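Local atomic coordinates of trehalose monomycolate transport factor A (Mycolicibacterium smegmatis MC2 155, PDB entry 6T84), a protein that is required for MmpL3-dependent transport of trehalose monomycolate to the mycobacterial cell wall, and for growth and cell elongation. Residues H133-C138 with L166-Q171; R121-R126 with R177-V182. One frame throughout, in Å; residues are numbered along the deposited sequence. Where two conformers were deposited one is given.

Contact 1 (H133-C138 with L166-Q171)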
loop_
_atom_site.group_PDB
_atom_site.type_symbol
_atom_site.label_atom_id
_atom_site.label_comp_id
_atom_site.label_asym_id
_atom_site.label_seq_id
_atom_site.Cartn_x
_atom_site.Cartn_y
_atom_site.Cartn_z
ATOM N N HIS A 133 -4.348 -7.526 -13.240
ATOM C CA HIS A 133 -3.479 -7.925 -14.359
ATOM C C HIS A 133 -2.553 -6.803 -14.836
ATOM O O HIS A 133 -1.461 -7.098 -15.362
ATOM C CB HIS A 133 -4.376 -8.357 -15.547
ATOM C CG HIS A 133 -4.928 -9.724 -15.383
ATOM N ND1 HIS A 133 -6.184 -10.027 -14.913
ATOM C CD2 HIS A 133 -4.370 -10.901 -15.729
ATOM C CE1 HIS A 133 -6.364 -11.341 -14.963
ATOM N NE2 HIS A 133 -5.278 -11.883 -15.469
ATOM N N THR A 134 -2.956 -5.520 -14.739
ATOM C CA THR A 134 -2.150 -4.436 -15.308
ATOM C C THR A 134 -1.182 -3.791 -14.331
ATOM O O THR A 134 -0.161 -3.248 -14.760
ATOM C CB THR A 134 -3.024 -3.328 -15.915
ATOM O OG1 THR A 134 -3.892 -2.802 -14.929
ATOM C CG2 THR A 134 -3.918 -3.854 -17.044
ATOM N N ALA A 135 -1.461 -3.838 -13.035
ATOM C CA ALA A 135 -0.567 -3.195 -12.080
ATOM C C ALA A 135 0.812 -3.827 -12.161
ATOM O O ALA A 135 0.924 -5.053 -12.278
ATOM C CB ALA A 135 -1.163 -3.334 -10.665
ATOM N N PRO A 136 1.877 -3.040 -12.037
ATOM C CA PRO A 136 3.235 -3.602 -12.156
ATOM C C PRO A 136 3.535 -4.649 -11.088
ATOM O O PRO A 136 3.036 -4.587 -9.959
ATOM C CB PRO A 136 4.157 -2.370 -11.995
ATOM C CG PRO A 136 3.314 -1.383 -11.233
ATOM C CD PRO A 136 1.863 -1.604 -11.722
ATOM N N ASP A 137 4.393 -5.609 -11.447
ATOM C CA ASP A 137 4.765 -6.618 -10.466
ATOM C C ASP A 137 5.507 -6.008 -9.277
ATOM O O ASP A 137 5.558 -6.636 -8.234
ATOM C CB ASP A 137 5.597 -7.747 -11.087
ATOM C CG ASP A 137 4.873 -8.459 -12.232
ATOM O OD1 ASP A 137 3.668 -8.816 -12.121
ATOM O OD2 ASP A 137 5.537 -8.671 -13.262
ATOM N N CYS A 138 6.056 -4.803 -9.403
ATOM C CA CYS A 138 6.729 -4.205 -8.251
ATOM C C CYS A 138 5.738 -3.896 -7.128
ATOM O O CYS A 138 6.147 -3.771 -5.958
ATOM C CB CYS A 138 7.543 -2.956 -8.686
ATOM S SG CYS A 138 6.601 -1.450 -9.168
ATOM N N LEU A 166 2.812 5.655 -6.799
ATOM C CA LEU A 166 1.781 6.655 -6.502
ATOM C C LEU A 166 0.559 6.417 -7.358
ATOM O O LEU A 166 -0.559 6.472 -6.856
ATOM C CB LEU A 166 2.255 8.101 -6.706
ATOM C CG LEU A 166 3.384 8.646 -5.843
ATOM C CD1 LEU A 166 3.640 10.063 -6.300
ATOM C CD2 LEU A 166 3.011 8.572 -4.358
ATOM N N ARG A 167 0.748 6.155 -8.657
ATOM C CA ARG A 167 -0.414 5.903 -9.507
ATOM C C ARG A 167 -1.130 4.623 -9.099
ATOM O O ARG A 167 -2.368 4.552 -9.142
ATOM C CB ARG A 167 0.007 5.845 -10.979
ATOM C CG ARG A 167 -1.148 5.673 -11.946
ATOM C CD ARG A 167 -2.134 6.816 -11.814
ATOM N NE ARG A 167 -1.521 8.092 -12.175
ATOM C CZ ARG A 167 -2.103 9.275 -12.017
ATOM N NH1 ARG A 167 -3.320 9.356 -11.501
ATOM N NH2 ARG A 167 -1.467 10.379 -12.379
ATOM N N THR A 168 -0.367 3.584 -8.727
ATOM C CA THR A 168 -0.976 2.310 -8.354
ATOM C C THR A 168 -1.809 2.443 -7.075
ATOM O O THR A 168 -2.933 1.924 -7.007
ATOM C CB THR A 168 0.132 1.276 -8.205
ATOM O OG1 THR A 168 0.794 1.153 -9.493
ATOM C CG2 THR A 168 -0.469 -0.142 -7.856
ATOM N N VAL A 169 -1.262 3.109 -6.040
ATOM C CA VAL A 169 -2.008 3.214 -4.793
ATOM C C VAL A 169 -3.275 4.028 -4.993
ATOM O O VAL A 169 -4.313 3.721 -4.398
ATOM C CB VAL A 169 -1.143 3.711 -3.605
ATOM C CG1 VAL A 169 -0.888 5.203 -3.713
ATOM C CG2 VAL A 169 -1.874 3.388 -2.291
ATOM N N ARG A 170 -3.204 5.068 -5.834
ATOM C CA ARG A 170 -4.395 5.865 -6.148
ATOM C C ARG A 170 -5.439 5.015 -6.853
ATOM O O ARG A 170 -6.621 5.089 -6.525
ATOM C CB ARG A 170 -4.009 7.082 -6.996
ATOM C CG ARG A 170 -2.996 8.056 -6.317
ATOM C CD ARG A 170 -2.499 9.141 -7.317
ATOM N NE ARG A 170 -3.610 10.028 -7.662
ATOM C CZ ARG A 170 -3.473 11.096 -8.444
ATOM N NH1 ARG A 170 -2.284 11.359 -8.985
ATOM N NH2 ARG A 170 -4.507 11.885 -8.682
ATOM N N GLN A 171 -5.018 4.203 -7.815
ATOM C CA GLN A 171 -5.970 3.368 -8.532
ATOM C C GLN A 171 -6.589 2.325 -7.614
ATOM O O GLN A 171 -7.793 2.056 -7.698
ATOM C CB GLN A 171 -5.222 2.701 -9.700
ATOM C CG GLN A 171 -4.887 3.671 -10.840
ATOM C CD GLN A 171 -3.802 3.135 -11.803
ATOM O OE1 GLN A 171 -3.009 2.264 -11.426
ATOM N NE2 GLN A 171 -3.707 3.719 -12.996
#
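Ala135 and Thr168 bring the two backbones closest, their CA atoms 6.7 Å apart, where the chain has just left helix 126-134 and passes in extended form beside the middle of helix 159-175. Thr168 is the residue that reaches across, its CB pointing toward the other segment, and its two branches divide the work. A chi1 of -61° sets OG1 beside the backbone N and turns the methyl CG2 anti to it; CG2 lies 4.3 Å from Ala135 CB, a loose apolar touch. OG1 hydrogen-bonds to the carbonyl oxygen of Glu164, one turn earlier. The buried hydroxyl is thus satisfied within its own helix, and Pro136 meets it through CH groups alone: CD at 3.7 Å from Thr168 OG1 and CG at 4.0 Å from that oxygen. Proline ring and threonine run past each other in opposite directions. On the proline side, the carbonyls of Ala135 and Pro136 are both held by the guanidinium of Arg110, which ties the extended segment to strand 110-114. The arrangement is a small helix-to-loop packing, in which the segment just after helix 126-134 rests on the long helix whose Val169 packs against strands 71-77 and 148-153 of the antiparallel sheet.

Contact 2 (R121-R126 with R177-V182)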
loop_
_atom_site.group_PDB
_atom_site.type_symbol
_atom_site.label_atom_id
_atom_site.label_comp_id
_atom_site.label_asym_id
_atom_site.label_seq_id
_atom_site.Cartn_x
_atom_site.Cartn_y
_atom_site.Cartn_z
ATOM N N ARG A 121 -15.973 -9.482 -2.698
ATOM C CA ARG A 121 -16.564 -9.896 -3.968
ATOM C C ARG A 121 -17.169 -8.716 -4.700
ATOM O O ARG A 121 -17.023 -8.599 -5.932
ATOM C CB ARG A 121 -17.654 -10.921 -3.685
ATOM C CG ARG A 121 -17.111 -12.271 -3.694
ATOM C CD ARG A 121 -18.174 -13.340 -3.897
ATOM N NE ARG A 121 -17.595 -14.636 -3.569
ATOM C CZ ARG A 121 -17.593 -15.143 -2.341
ATOM N NH1 ARG A 121 -18.175 -14.478 -1.352
ATOM N NH2 ARG A 121 -17.025 -16.319 -2.110
ATOM N N ARG A 122 -17.887 -7.855 -3.970
ATOM C CA ARG A 122 -18.506 -6.693 -4.605
ATOM C C ARG A 122 -17.459 -5.752 -5.183
ATOM O O ARG A 122 -17.647 -5.196 -6.272
ATOM C CB ARG A 122 -19.400 -5.960 -3.614
ATOM C CG ARG A 122 -20.671 -6.743 -3.297
ATOM C CD ARG A 122 -21.696 -5.913 -2.508
ATOM N NE ARG A 122 -21.098 -5.199 -1.382
ATOM C CZ ARG A 122 -21.091 -5.636 -0.124
ATOM N NH1 ARG A 122 -21.662 -6.806 0.172
ATOM N NH2 ARG A 122 -20.514 -4.902 0.834
ATOM N N ALA A 123 -16.338 -5.576 -4.475
ATOM C CA ALA A 123 -15.248 -4.738 -4.975
ATOM C C ALA A 123 -14.497 -5.380 -6.135
ATOM O O ALA A 123 -13.828 -4.666 -6.881
ATOM C CB ALA A 123 -14.267 -4.428 -3.827
ATOM N N CYS A 124 -14.600 -6.693 -6.322
ATOM C CA CYS A 124 -13.799 -7.361 -7.355
ATOM C C CYS A 124 -14.587 -7.506 -8.661
ATOM O O CYS A 124 -14.905 -8.612 -9.129
ATOM C CB CYS A 124 -13.325 -8.713 -6.852
ATOM S SG CYS A 124 -11.942 -8.574 -5.695
ATOM N N ASP A 125 -14.854 -6.374 -9.281
ATOM C CA ASP A 125 -15.561 -6.381 -10.558
ATOM C C ASP A 125 -14.551 -6.324 -11.713
ATOM O O ASP A 125 -13.341 -6.505 -11.519
ATOM C CB ASP A 125 -16.573 -5.226 -10.611
ATOM C CG ASP A 125 -15.894 -3.858 -10.687
ATOM O OD1 ASP A 125 -14.660 -3.731 -10.546
ATOM O OD2 ASP A 125 -16.633 -2.890 -10.880
ATOM N N ARG A 126 -15.025 -5.988 -12.909
ATOM C CA ARG A 126 -14.164 -5.956 -14.092
ATOM C C ARG A 126 -12.988 -4.991 -13.914
ATOM O O ARG A 126 -11.861 -5.262 -14.360
ATOM C CB ARG A 126 -15.054 -5.552 -15.290
ATOM C CG ARG A 126 -14.428 -5.494 -16.634
ATOM C CD ARG A 126 -15.555 -5.272 -17.656
ATOM N NE ARG A 126 -16.108 -3.917 -17.623
ATOM C CZ ARG A 126 -17.175 -3.522 -18.319
ATOM N NH1 ARG A 126 -17.834 -4.371 -19.092
ATOM N NH2 ARG A 126 -17.593 -2.270 -18.232
ATOM N N ARG A 177 -13.152 2.256 -2.949
ATOM C CA ARG A 177 -14.122 3.239 -2.451
ATOM C C ARG A 177 -15.475 2.609 -2.128
ATOM O O ARG A 177 -16.219 3.158 -1.296
ATOM C CB ARG A 177 -14.312 4.392 -3.442
ATOM C CG ARG A 177 -13.236 5.461 -3.414
ATOM C CD ARG A 177 -13.405 6.446 -4.576
ATOM N NE ARG A 177 -14.820 6.693 -4.844
ATOM C CZ ARG A 177 -15.318 6.942 -6.052
ATOM N NH1 ARG A 177 -14.510 6.971 -7.104
ATOM N NH2 ARG A 177 -16.623 7.149 -6.209
ATOM N N VAL A 178 -15.793 1.461 -2.760
ATOM C CA VAL A 178 -17.050 0.717 -2.558
ATOM C C VAL A 178 -17.109 -0.042 -1.239
ATOM O O VAL A 178 -18.184 -0.525 -0.867
ATOM C CB VAL A 178 -17.375 -0.196 -3.767
ATOM C CG1 VAL A 178 -17.396 0.638 -5.050
ATOM C CG2 VAL A 178 -16.392 -1.332 -3.845
ATOM N N LEU A 179 -16.004 -0.133 -0.485
ATOM C CA LEU A 179 -16.049 -0.857 0.778
ATOM C C LEU A 179 -16.963 -0.123 1.764
ATOM O O LEU A 179 -17.014 1.123 1.768
ATOM C CB LEU A 179 -14.648 -0.984 1.367
ATOM C CG LEU A 179 -13.696 -1.891 0.553
ATOM C CD1 LEU A 179 -12.331 -1.951 1.253
ATOM C CD2 LEU A 179 -14.401 -3.288 0.269
ATOM N N PRO A 180 -17.690 -0.856 2.613
ATOM C CA PRO A 180 -18.762 -0.218 3.393
ATOM C C PRO A 180 -18.195 0.695 4.465
ATOM O O PRO A 180 -17.095 0.464 4.987
ATOM C CB PRO A 180 -19.518 -1.419 4.004
ATOM C CG PRO A 180 -18.514 -2.560 3.984
ATOM C CD PRO A 180 -17.584 -2.311 2.846
ATOM N N PRO A 181 -18.920 1.746 4.832
ATOM C CA PRO A 181 -18.450 2.652 5.892
ATOM C C PRO A 181 -18.434 1.961 7.249
ATOM O O PRO A 181 -19.072 0.930 7.466
ATOM C CB PRO A 181 -19.481 3.787 5.877
ATOM C CG PRO A 181 -20.324 3.572 4.619
ATOM C CD PRO A 181 -20.236 2.115 4.287
ATOM N N VAL A 182 -17.666 2.535 8.169
ATOM C CA VAL A 182 -17.646 2.008 9.541
ATOM C C VAL A 182 -19.018 2.214 10.169
ATOM O O VAL A 182 -19.541 3.342 10.138
ATOM C CB VAL A 182 -16.576 2.720 10.351
ATOM C CG1 VAL A 182 -16.554 2.212 11.777
ATOM C CG2 VAL A 182 -15.236 2.494 9.683
#
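Ala123, in the last turn of helix 117-123, and Val178, near the C-terminal end of the chain, face each other with their CA atoms 6.2 Å apart. Val178 makes the closest approach, so it is the side chain to follow. Its CB leaves the backbone toward Ala123 and splits into two methyls. CG1 lies beside the backbone N (chi1 -55°), anti to the carbonyl carbon, while CG2 sits between the backbone N and the carbonyl carbon, which aims it at the helix. CG2 comes 3.8 Å from Ala123 CB and equally near Ala123 CA, so this methyl rests against both the side chain and the backbone of the alanine.

Leu179 adds a second methyl to the same alanine. Although its CB starts away from helix 117-123, the chain bends back and brings CD2 to 4.3 Å from Ala123 CB; the leucine also touches Thr82. Toward the solvent, Arg122 reaches alongside Pro180: its NH2 is 4.4 Å from Pro180 CD, which lies at the edge of the guanidinium and near its plane. Pro180 itself is tied down through its carbonyl oxygen, hydrogen-bonded to Thr82 OG1, and its ring touches Val84.

The joint between helix 117-123 and the C-terminal tail therefore depends on methyl contacts around one buried alanine, with neither a hydrogen bond nor a salt bridge between the segments. The arginine brushes the proline without a polar bond to it, so dispersion and the burial of apolar surface probably supply most of the attraction.

How the contacts relate
The centres of the two contacts lie about 18 Å apart and their nearest atoms about 7 Å, without touching. The chain order is 121-126, 133-138, 166-171, 177-182: contact 2 pairs the outer segments and contact 1 the inner ones. Helix 117-123 supplies one side of contact 2, and the segment leaving the next helix, 126-134, one side of contact 1; helix 159-175 and the tail after it supply the others. This region is met twice by the C-terminal part, with contact centres about 10 Å (contact 1) and 17 Å (contact 2) from the centre of the chain. Both belong to the N-terminal domain, necessary and sufficient for localization, function and MmpL3 interaction, in its probably cytoplasmic part.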